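Local coordinates for protein DNA polymerase sliding clamp 2 (Thermococcus kodakarensis, PDB 3LX2) that probably serves as a ring-shaped moving platform on DNA that tethers the polymerase and other replication proteins during high-speed synthesis, at residues S15-F23 / Y204-L212; V79-V90 / V101-F111. All coordinates share one frame; numbering follows the deposited sequence.

The two contacts lie on one subunit of a homotrimeric ring. Along the chain contact 2 is nested within contact 1, whose segments are 181 residues apart. Contact 1 sits near the middle of the chain and joins helix 10-21 of the N-terminal domain to helix 202-209 of the C-terminal domain. Contact 2 lies towards the edge of the subunit, in the N-terminal domain alone, and reaches a second subunit. Their centres are about 21 Å apart. Helix 10-21 links them: CG1 of I17 packs on CD1 of L80 at 3.5 Å. One contact thus ties the two domains together, while the other belongs to the region where subunits meet.

Contact 1 (S15-F23 / Y204-L212); sequences SLIATLEKF and YLEDILRSL
Segments 15-23 and 204-212, largely helical, run in opposite senses, with CA of S15 5.4 Å from CA of S211 and CA of T19 opposite I208. S211 OG donates a short bond of 2.5 Å to S15 O. That carbonyl also takes the helical bond from T19 N, which comes from the opposite face of its plane. T19 CG2 rests on I208 O. A water accepts from S211 N, donates to D207 O and lies 2.7 Å from T19 OG1, bridging the groove. In the PCNA fold such helices, one from each domain, line the central channel. Their other sides pack on strands 47-54 and 238-244. F23 closes one end: with CG anti to the carbonyl carbon (chi1 -55°), its ring swings across and CZ reaches I208 CG1 at 3.5 Å. Y204 O meets the F23 ring at its edge, and F23 CE1 the edge of the Y204 ring. K22 crosses D207 at about a right angle in a long salt bridge, NZ to OD1 3.7 Å. R210 NH1 holds D207 OD1 at 2.7 Å, the oxygen nearly in the guanidinium plane. The two cations, K22 NZ 3.2 Å from R210 NH1, share D207. R210 NH2 also pairs with E206.

Contact 2 (V79-V90 / V101-F111); sequences VLKLARSRDTLV and VGLLGDENTWF. With SO4 (sulfate ion), chain E.
V90 O accepts the bond from G102 N, 2.9 Å long and nearly straight at 168°. V101 CA adds a CA-H...O contact to the same oxygen. V90 N returns a bond to G102 O, and T88 and L104 form the next hydrogen-bonded pair, while L89 and L103 face each other as the non-hydrogen-bonded pair between. V90 CG2 lies against L104 CD1 at 3.7 Å, and V90 CG1 meets the edge of the W110 indole. G102 has no side chain, and one face of the indole lies against its CA. L103 CD1 packs against V79 and L82, nearest V79 O. V79 points toward F111. With CG1 anti to the backbone N (chi1 169°), it puts CG1 near F111 CD2 and CG2 over the ring centre, 3.7 Å from the centroid and 9° off the normal, a CH-pi contact. L82 CD1 comes to the F111 ring edge, 3.7 Å from CZ. At the turns, R84 NH2 forms a salt bridge with D106 OD2 at 3.6 Å; the oxygen lies at the edge of the guanidinium, in its plane. A sulfate, probably from the crystallisation liquor, accepts from R86 N. N108 to F111 pair with a strand of the second subunit, and V175 of that neighbouring subunit packs on F111. The antiparallel hairpin of strands 88-93 and 98-104 thus belongs to a sheet that runs on across the subunit interface, as in PCNA rings.

Contact 1 (S15-F23 / Y204-L212)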
loop_
_atom_site.group_PDB
_atom_site.type_symbol
_atom_site.label_atom_id
_atom_site.label_comp_id
_atom_site.label_asym_id
_atom_site.label_seq_id
_atom_site.Cartn_x
_atom_site.Cartn_y
_atom_site.Cartn_z
ATOM N N SER A 15 -0.024 -14.003 13.152
ATOM C CA SER A 15 -1.340 -13.710 12.805
ATOM C C SER A 15 -2.322 -14.020 13.958
ATOM O O SER A 15 -3.307 -13.312 14.201
ATOM C CB SER A 15 -1.644 -14.434 11.490
ATOM O OG SER A 15 -2.928 -14.956 11.623
ATOM N N LEU A 16 -2.019 -15.048 14.726
ATOM C CA LEU A 16 -2.634 -15.228 16.030
ATOM C C LEU A 16 -2.289 -14.094 16.983
ATOM O O LEU A 16 -3.137 -13.613 17.758
ATOM C CB LEU A 16 -2.092 -16.491 16.625
ATOM C CG LEU A 16 -2.659 -16.858 17.982
ATOM C CD1 LEU A 16 -4.106 -17.331 17.845
ATOM C CD2 LEU A 16 -1.745 -17.967 18.576
ATOM N N ILE A 17 -1.044 -13.655 16.982
ATOM C CA ILE A 17 -0.710 -12.631 17.959
ATOM C C ILE A 17 -1.413 -11.322 17.611
ATOM O O ILE A 17 -1.823 -10.575 18.535
ATOM C CB ILE A 17 0.809 -12.487 18.174
ATOM C CG1 ILE A 17 1.380 -13.789 18.752
ATOM C CG2 ILE A 17 1.150 -11.400 19.123
ATOM C CD1 ILE A 17 0.675 -14.254 19.920
ATOM N N ALA A 18 -1.563 -11.077 16.298
ATOM C CA ALA A 18 -2.214 -9.884 15.771
ATOM C C ALA A 18 -3.685 -9.846 16.243
ATOM O O ALA A 18 -4.202 -8.811 16.628
ATOM C CB ALA A 18 -2.104 -9.805 14.216
ATOM N N THR A 19 -4.346 -10.977 16.259
ATOM C CA THR A 19 -5.695 -10.955 16.731
ATOM C C THR A 19 -5.763 -10.627 18.253
ATOM O O THR A 19 -6.577 -9.833 18.676
ATOM C CB THR A 19 -6.333 -12.243 16.337
ATOM O OG1 THR A 19 -6.078 -12.400 14.947
ATOM C CG2 THR A 19 -7.796 -12.232 16.581
ATOM N N LEU A 20 -4.832 -11.144 19.029
ATOM C CA LEU A 20 -4.847 -10.935 20.476
ATOM C C LEU A 20 -4.552 -9.504 20.849
ATOM O O LEU A 20 -5.210 -8.931 21.728
ATOM C CB LEU A 20 -3.899 -11.903 21.208
ATOM C CG LEU A 20 -4.145 -13.378 20.899
ATOM C CD1 LEU A 20 -3.236 -14.354 21.730
ATOM C CD2 LEU A 20 -5.610 -13.724 21.077
ATOM N N GLU A 21 -3.580 -8.910 20.172
ATOM C CA GLU A 21 -3.121 -7.566 20.546
ATOM C C GLU A 21 -4.257 -6.569 20.365
ATOM O O GLU A 21 -4.240 -5.475 20.941
ATOM C CB GLU A 21 -1.920 -7.176 19.699
ATOM C CG GLU A 21 -1.152 -5.903 20.133
ATOM C CD GLU A 21 -1.790 -4.662 19.612
ATOM O OE1 GLU A 21 -2.320 -4.722 18.491
ATOM O OE2 GLU A 21 -1.799 -3.622 20.305
ATOM N N LYS A 22 -5.243 -6.933 19.556
ATOM C CA LYS A 22 -6.327 -6.005 19.282
ATOM C C LYS A 22 -7.138 -5.777 20.538
ATOM O O LYS A 22 -7.664 -4.723 20.683
ATOM C CB LYS A 22 -7.247 -6.505 18.149
ATOM C CG LYS A 22 -6.626 -6.401 16.744
ATOM C CD LYS A 22 -6.167 -4.959 16.476
ATOM C CE LYS A 22 -5.332 -4.856 15.226
ATOM N NZ LYS A 22 -6.188 -5.091 14.049
ATOM N N PHE A 23 -7.177 -6.764 21.448
ATOM C CA PHE A 23 -8.048 -6.720 22.628
ATOM C C PHE A 23 -7.368 -6.586 23.959
ATOM O O PHE A 23 -8.001 -6.102 24.905
ATOM C CB PHE A 23 -8.928 -7.979 22.708
ATOM C CG PHE A 23 -9.733 -8.203 21.478
ATOM C CD1 PHE A 23 -10.887 -7.443 21.247
ATOM C CD2 PHE A 23 -9.318 -9.130 20.517
ATOM C CE1 PHE A 23 -11.652 -7.633 20.081
ATOM C CE2 PHE A 23 -10.077 -9.321 19.355
ATOM C CZ PHE A 23 -11.256 -8.564 19.144
ATOM N N TYR A 204 -15.606 -5.182 17.300
ATOM C CA TYR A 204 -15.116 -6.423 17.889
ATOM C C TYR A 204 -14.930 -7.617 16.879
ATOM O O TYR A 204 -13.842 -8.202 16.805
ATOM C CB TYR A 204 -15.949 -6.763 19.144
ATOM C CG TYR A 204 -15.816 -5.708 20.277
ATOM C CD1 TYR A 204 -14.761 -5.769 21.194
ATOM C CD2 TYR A 204 -16.734 -4.655 20.419
ATOM C CE1 TYR A 204 -14.618 -4.810 22.226
ATOM C CE2 TYR A 204 -16.595 -3.670 21.450
ATOM C CZ TYR A 204 -15.539 -3.764 22.347
ATOM O OH TYR A 204 -15.370 -2.838 23.378
ATOM N N LEU A 205 -15.940 -7.909 16.054
ATOM C CA LEU A 205 -15.908 -9.061 15.144
ATOM C C LEU A 205 -14.875 -8.925 14.024
ATOM O O LEU A 205 -14.193 -9.904 13.609
ATOM C CB LEU A 205 -17.300 -9.324 14.554
ATOM C CG LEU A 205 -18.535 -9.453 15.491
ATOM C CD1 LEU A 205 -19.640 -10.132 14.795
ATOM C CD2 LEU A 205 -18.279 -10.197 16.784
ATOM N N GLU A 206 -14.765 -7.703 13.524
ATOM C CA GLU A 206 -13.898 -7.362 12.434
ATOM C C GLU A 206 -12.439 -7.540 12.869
ATOM O O GLU A 206 -11.590 -7.914 12.069
ATOM C CB GLU A 206 -14.188 -5.917 12.012
ATOM C CG GLU A 206 -13.013 -5.184 11.335
ATOM C CD GLU A 206 -13.422 -3.838 10.709
ATOM O OE1 GLU A 206 -13.742 -2.878 11.489
ATOM O OE2 GLU A 206 -13.418 -3.784 9.435
ATOM N N ASP A 207 -12.150 -7.217 14.116
ATOM C CA ASP A 207 -10.811 -7.423 14.665
ATOM C C ASP A 207 -10.495 -8.905 14.916
ATOM O O ASP A 207 -9.346 -9.334 14.781
ATOM C CB ASP A 207 -10.602 -6.615 15.952
ATOM C CG ASP A 207 -10.237 -5.151 15.693
ATOM O OD1 ASP A 207 -9.819 -4.789 14.568
ATOM O OD2 ASP A 207 -10.333 -4.349 16.646
ATOM N N ILE A 208 -11.515 -9.688 15.237
ATOM C CA ILE A 208 -11.360 -11.122 15.422
ATOM C C ILE A 208 -11.023 -11.797 14.080
ATOM O O ILE A 208 -10.115 -12.593 14.038
ATOM C CB ILE A 208 -12.639 -11.755 16.061
ATOM C CG1 ILE A 208 -12.870 -11.213 17.477
ATOM C CG2 ILE A 208 -12.616 -13.312 15.991
ATOM C CD1 ILE A 208 -14.154 -11.722 18.199
ATOM N N LEU A 209 -11.763 -11.462 13.016
ATOM C CA LEU A 209 -11.724 -12.111 11.681
ATOM C C LEU A 209 -10.620 -11.622 10.745
ATOM O O LEU A 209 -10.414 -12.190 9.688
ATOM C CB LEU A 209 -13.079 -11.920 10.954
ATOM C CG LEU A 209 -14.383 -12.422 11.646
ATOM C CD1 LEU A 209 -15.698 -11.820 11.044
ATOM C CD2 LEU A 209 -14.464 -13.988 11.768
ATOM N N ARG A 210 -9.905 -10.569 11.107
ATOM C CA ARG A 210 -8.930 -10.001 10.152
ATOM C C ARG A 210 -7.722 -10.864 9.818
ATOM O O ARG A 210 -7.308 -10.879 8.681
ATOM C CB ARG A 210 -8.488 -8.617 10.566
ATOM C CG ARG A 210 -7.623 -7.894 9.536
ATOM C CD ARG A 210 -7.239 -6.466 10.051
ATOM N NE ARG A 210 -8.346 -5.523 9.884
ATOM C CZ ARG A 210 -9.051 -4.974 10.873
ATOM N NH1 ARG A 210 -8.793 -5.256 12.153
ATOM N NH2 ARG A 210 -10.021 -4.111 10.570
ATOM N N SER A 211 -7.146 -11.567 10.784
ATOM C CA SER A 211 -6.007 -12.485 10.493
ATOM C C SER A 211 -6.336 -13.686 9.575
ATOM O O SER A 211 -5.543 -14.034 8.724
ATOM C CB SER A 211 -5.378 -13.031 11.776
ATOM O OG SER A 211 -4.605 -12.045 12.419
ATOM N N LEU A 212 -7.507 -14.277 9.738
ATOM C CA LEU A 212 -7.915 -15.442 8.975
ATOM C C LEU A 212 -7.941 -15.226 7.459
ATOM O O LEU A 212 -8.207 -14.107 6.968
ATOM C CB LEU A 212 -9.311 -15.876 9.447
ATOM C CG LEU A 212 -9.407 -16.233 10.928
ATOM C CD1 LEU A 212 -10.794 -16.670 11.137
ATOM C CD2 LEU A 212 -8.419 -17.363 11.285
HETATM O O HOH W 1 -7.238 -10.593 13.313
#

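Contact 2 (V79-V90 / V101-F111)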
loop_
_atom_site.group_PDB
_atom_site.type_symbol
_atom_site.label_atom_id
_atom_site.label_comp_id
_atom_site.label_asym_id
_atom_site.label_seq_id
_atom_site.Cartn_x
_atom_site.Cartn_y
_atom_site.Cartn_z
ATOM N N VAL A 79 8.136 -7.893 16.938
ATOM C CA VAL A 79 9.144 -8.861 16.590
ATOM C C VAL A 79 8.581 -9.761 15.536
ATOM O O VAL A 79 9.237 -10.013 14.508
ATOM C CB VAL A 79 9.522 -9.739 17.756
ATOM C CG1 VAL A 79 10.354 -10.891 17.282
ATOM C CG2 VAL A 79 10.269 -8.924 18.839
ATOM N N LEU A 80 7.360 -10.235 15.757
ATOM C CA LEU A 80 6.793 -11.219 14.858
ATOM C C LEU A 80 6.523 -10.628 13.464
ATOM O O LEU A 80 6.528 -11.340 12.456
ATOM C CB LEU A 80 5.549 -11.886 15.463
ATOM C CG LEU A 80 5.812 -12.748 16.705
ATOM C CD1 LEU A 80 4.494 -13.189 17.230
ATOM C CD2 LEU A 80 6.674 -13.977 16.352
ATOM N N LYS A 81 6.336 -9.312 13.413
ATOM C CA LYS A 81 6.072 -8.684 12.142
ATOM C C LYS A 81 7.353 -8.611 11.326
ATOM O O LYS A 81 7.314 -8.321 10.143
ATOM C CB LYS A 81 5.411 -7.305 12.339
ATOM C CG LYS A 81 3.876 -7.367 12.632
ATOM C CD LYS A 81 3.318 -6.001 13.013
ATOM C CE LYS A 81 1.932 -5.722 12.448
ATOM N NZ LYS A 81 2.053 -5.489 10.933
ATOM N N LEU A 82 8.493 -8.900 11.934
ATOM C CA LEU A 82 9.722 -9.003 11.102
ATOM C C LEU A 82 9.861 -10.296 10.344
ATOM O O LEU A 82 10.705 -10.373 9.447
ATOM C CB LEU A 82 11.006 -8.773 11.889
ATOM C CG LEU A 82 11.076 -7.528 12.790
ATOM C CD1 LEU A 82 12.289 -7.747 13.662
ATOM C CD2 LEU A 82 11.167 -6.189 12.065
ATOM N N ALA A 83 9.050 -11.305 10.676
ATOM C CA ALA A 83 9.201 -12.644 10.066
ATOM C C ALA A 83 9.064 -12.564 8.559
ATOM O O ALA A 83 8.151 -11.952 8.081
ATOM C CB ALA A 83 8.211 -13.553 10.568
ATOM N N ARG A 84 9.954 -13.203 7.805
ATOM C CA ARG A 84 9.713 -13.325 6.373
ATOM C C ARG A 84 9.015 -14.661 6.073
ATOM O O ARG A 84 8.855 -15.512 6.965
ATOM C CB ARG A 84 11.005 -13.129 5.584
ATOM C CG ARG A 84 11.493 -11.624 5.512
ATOM C CD ARG A 84 12.029 -11.266 4.080
ATOM N NE ARG A 84 13.157 -12.120 3.685
ATOM C CZ ARG A 84 13.418 -12.496 2.433
ATOM N NH1 ARG A 84 12.631 -12.104 1.418
ATOM N NH2 ARG A 84 14.479 -13.271 2.189
ATOM N N SER A 85 8.590 -14.843 4.829
ATOM C CA SER A 85 7.978 -16.093 4.411
ATOM C C SER A 85 8.937 -17.263 4.692
ATOM O O SER A 85 10.154 -17.179 4.510
ATOM C CB SER A 85 7.598 -16.023 2.921
ATOM O OG SER A 85 8.707 -15.478 2.170
ATOM N N ARG A 86 8.380 -18.351 5.179
ATOM C CA ARG A 86 9.175 -19.486 5.573
ATOM C C ARG A 86 10.124 -19.300 6.770
ATOM O O ARG A 86 10.808 -20.238 7.076
ATOM C CB ARG A 86 9.908 -20.066 4.340
ATOM C CG ARG A 86 8.937 -20.502 3.193
ATOM C CD ARG A 86 9.563 -20.631 1.758
ATOM N NE ARG A 86 9.837 -19.366 1.031
ATOM C CZ ARG A 86 11.030 -18.754 0.972
ATOM N NH1 ARG A 86 12.073 -19.277 1.597
ATOM N NH2 ARG A 86 11.199 -17.630 0.274
ATOM N N ASP A 87 10.192 -18.154 7.473
ATOM C CA ASP A 87 11.004 -18.085 8.732
ATOM C C ASP A 87 10.414 -19.064 9.747
ATOM O O ASP A 87 9.197 -19.199 9.822
ATOM C CB ASP A 87 10.988 -16.704 9.403
ATOM C CG ASP A 87 11.934 -15.649 8.742
ATOM O OD1 ASP A 87 12.881 -15.982 8.020
ATOM O OD2 ASP A 87 11.714 -14.446 8.960
ATOM N N THR A 88 11.238 -19.746 10.524
ATOM C CA THR A 88 10.664 -20.522 11.607
ATOM C C THR A 88 10.675 -19.705 12.909
ATOM O O THR A 88 11.339 -18.680 12.981
ATOM C CB THR A 88 11.368 -21.928 11.818
ATOM O OG1 THR A 88 12.623 -21.729 12.449
ATOM C CG2 THR A 88 11.508 -22.685 10.538
ATOM N N LEU A 89 9.932 -20.145 13.920
ATOM C CA LEU A 89 9.816 -19.412 15.163
ATOM C C LEU A 89 10.312 -20.288 16.278
ATOM O O LEU A 89 9.932 -21.457 16.381
ATOM C CB LEU A 89 8.349 -19.060 15.455
ATOM C CG LEU A 89 7.900 -18.552 16.853
ATOM C CD1 LEU A 89 8.660 -17.353 17.265
ATOM C CD2 LEU A 89 6.377 -18.224 16.909
ATOM N N VAL A 90 11.147 -19.711 17.127
ATOM C CA VAL A 90 11.600 -20.403 18.318
ATOM C C VAL A 90 11.230 -19.585 19.524
ATOM O O VAL A 90 11.593 -18.407 19.601
ATOM C CB VAL A 90 13.140 -20.505 18.423
ATOM C CG1 VAL A 90 13.551 -21.285 19.721
ATOM C CG2 VAL A 90 13.782 -21.113 17.164
ATOM N N VAL A 101 13.221 -15.020 21.815
ATOM C CA VAL A 101 12.464 -15.222 20.570
ATOM C C VAL A 101 13.397 -15.247 19.373
ATOM O O VAL A 101 14.166 -14.304 19.114
ATOM C CB VAL A 101 11.460 -14.057 20.313
ATOM C CG1 VAL A 101 10.583 -14.309 19.046
ATOM C CG2 VAL A 101 10.607 -13.788 21.535
ATOM N N GLY A 102 13.339 -16.322 18.613
ATOM C CA GLY A 102 14.207 -16.424 17.484
ATOM C C GLY A 102 13.470 -16.490 16.180
ATOM O O GLY A 102 12.405 -17.075 16.097
ATOM N N LEU A 103 14.061 -15.898 15.149
ATOM C CA LEU A 103 13.469 -15.937 13.799
ATOM C C LEU A 103 14.519 -16.535 12.881
ATOM O O LEU A 103 15.573 -15.940 12.672
ATOM C CB LEU A 103 13.070 -14.530 13.331
ATOM C CG LEU A 103 11.957 -13.791 14.110
ATOM C CD1 LEU A 103 11.717 -12.379 13.506
ATOM C CD2 LEU A 103 10.650 -14.527 14.060
ATOM N N LEU A 104 14.274 -17.734 12.376
ATOM C CA LEU A 104 15.345 -18.440 11.684
ATOM C C LEU A 104 15.046 -18.537 10.198
ATOM O O LEU A 104 14.072 -19.177 9.793
ATOM C CB LEU A 104 15.599 -19.837 12.310
ATOM C CG LEU A 104 15.565 -19.951 13.861
ATOM C CD1 LEU A 104 16.160 -21.250 14.346
ATOM C CD2 LEU A 104 16.241 -18.830 14.580
ATOM N N GLY A 105 15.873 -17.867 9.390
ATOM C CA GLY A 105 15.717 -17.882 7.931
ATOM C C GLY A 105 17.067 -17.900 7.225
ATOM O O GLY A 105 17.924 -18.716 7.553
ATOM N N ASP A 106 17.253 -17.030 6.231
ATOM C CA ASP A 106 18.600 -16.852 5.651
ATOM C C ASP A 106 19.605 -16.302 6.679
ATOM O O ASP A 106 20.777 -16.663 6.653
ATOM C CB ASP A 106 18.519 -15.956 4.414
ATOM C CG ASP A 106 17.649 -16.569 3.309
ATOM O OD1 ASP A 106 17.588 -17.828 3.215
ATOM O OD2 ASP A 106 17.008 -15.783 2.558
ATOM N N GLU A 107 19.119 -15.420 7.563
ATOM C CA GLU A 107 19.782 -15.117 8.857
ATOM C C GLU A 107 18.962 -15.644 10.076
ATOM O O GLU A 107 17.792 -16.041 9.947
ATOM C CB GLU A 107 20.040 -13.623 9.025
ATOM C CG GLU A 107 20.617 -12.917 7.811
ATOM C CD GLU A 107 19.545 -12.624 6.735
ATOM O OE1 GLU A 107 19.807 -12.858 5.502
ATOM O OE2 GLU A 107 18.442 -12.145 7.153
ATOM N N ASN A 108 19.623 -15.663 11.242
ATOM C CA ASN A 108 19.012 -16.011 12.519
ATOM C C ASN A 108 19.024 -14.764 13.395
ATOM O O ASN A 108 20.095 -14.194 13.695
ATOM C CB ASN A 108 19.732 -17.211 13.222
ATOM C CG ASN A 108 19.571 -18.568 12.456
ATOM O OD1 ASN A 108 18.855 -18.664 11.467
ATOM N ND2 ASN A 108 20.277 -19.615 12.927
ATOM N N THR A 109 17.829 -14.349 13.792
ATOM C CA THR A 109 17.622 -13.144 14.599
ATOM C C THR A 109 16.990 -13.608 15.939
ATOM O O THR A 109 16.035 -14.449 15.941
ATOM C CB THR A 109 16.711 -12.151 13.849
ATOM O OG1 THR A 109 17.418 -11.605 12.715
ATOM C CG2 THR A 109 16.337 -10.986 14.731
ATOM N N TRP A 110 17.557 -13.110 17.050
ATOM C CA TRP A 110 17.242 -13.595 18.393
ATOM C C TRP A 110 17.016 -12.417 19.282
ATOM O O TRP A 110 17.940 -11.610 19.531
ATOM C CB TRP A 110 18.359 -14.453 19.013
ATOM C CG TRP A 110 18.631 -15.790 18.405
ATOM C CD1 TRP A 110 19.621 -16.087 17.469
ATOM C CD2 TRP A 110 17.944 -17.033 18.646
ATOM N NE1 TRP A 110 19.603 -17.437 17.154
ATOM C CE2 TRP A 110 18.582 -18.035 17.843
ATOM C CE3 TRP A 110 16.907 -17.416 19.501
ATOM C CZ2 TRP A 110 18.191 -19.372 17.856
ATOM C CZ3 TRP A 110 16.513 -18.740 19.511
ATOM C CH2 TRP A 110 17.151 -19.705 18.685
ATOM N N PHE A 111 15.786 -12.301 19.750
ATOM C CA PHE A 111 15.359 -11.236 20.617
ATOM C C PHE A 111 15.210 -11.753 22.014
ATOM O O PHE A 111 14.843 -12.918 22.236
ATOM C CB PHE A 111 13.950 -10.807 20.222
ATOM C CG PHE A 111 13.912 -9.880 19.100
ATOM C CD1 PHE A 111 14.111 -8.520 19.311
ATOM C CD2 PHE A 111 13.714 -10.350 17.800
ATOM C CE1 PHE A 111 14.106 -7.637 18.235
ATOM C CE2 PHE A 111 13.720 -9.482 16.746
ATOM C CZ PHE A 111 13.909 -8.120 16.971
HETATM S S SO4 E . 4.888 -19.029 5.638
HETATM O O1 SO4 E . 4.061 -19.204 6.793
HETATM O O2 SO4 E . 5.941 -18.032 5.876
HETATM O O3 SO4 E . 5.475 -20.365 5.451
HETATM O O4 SO4 E . 4.103 -18.588 4.461
HETATM O O HOH W 2 15.183 -14.482 7.037
#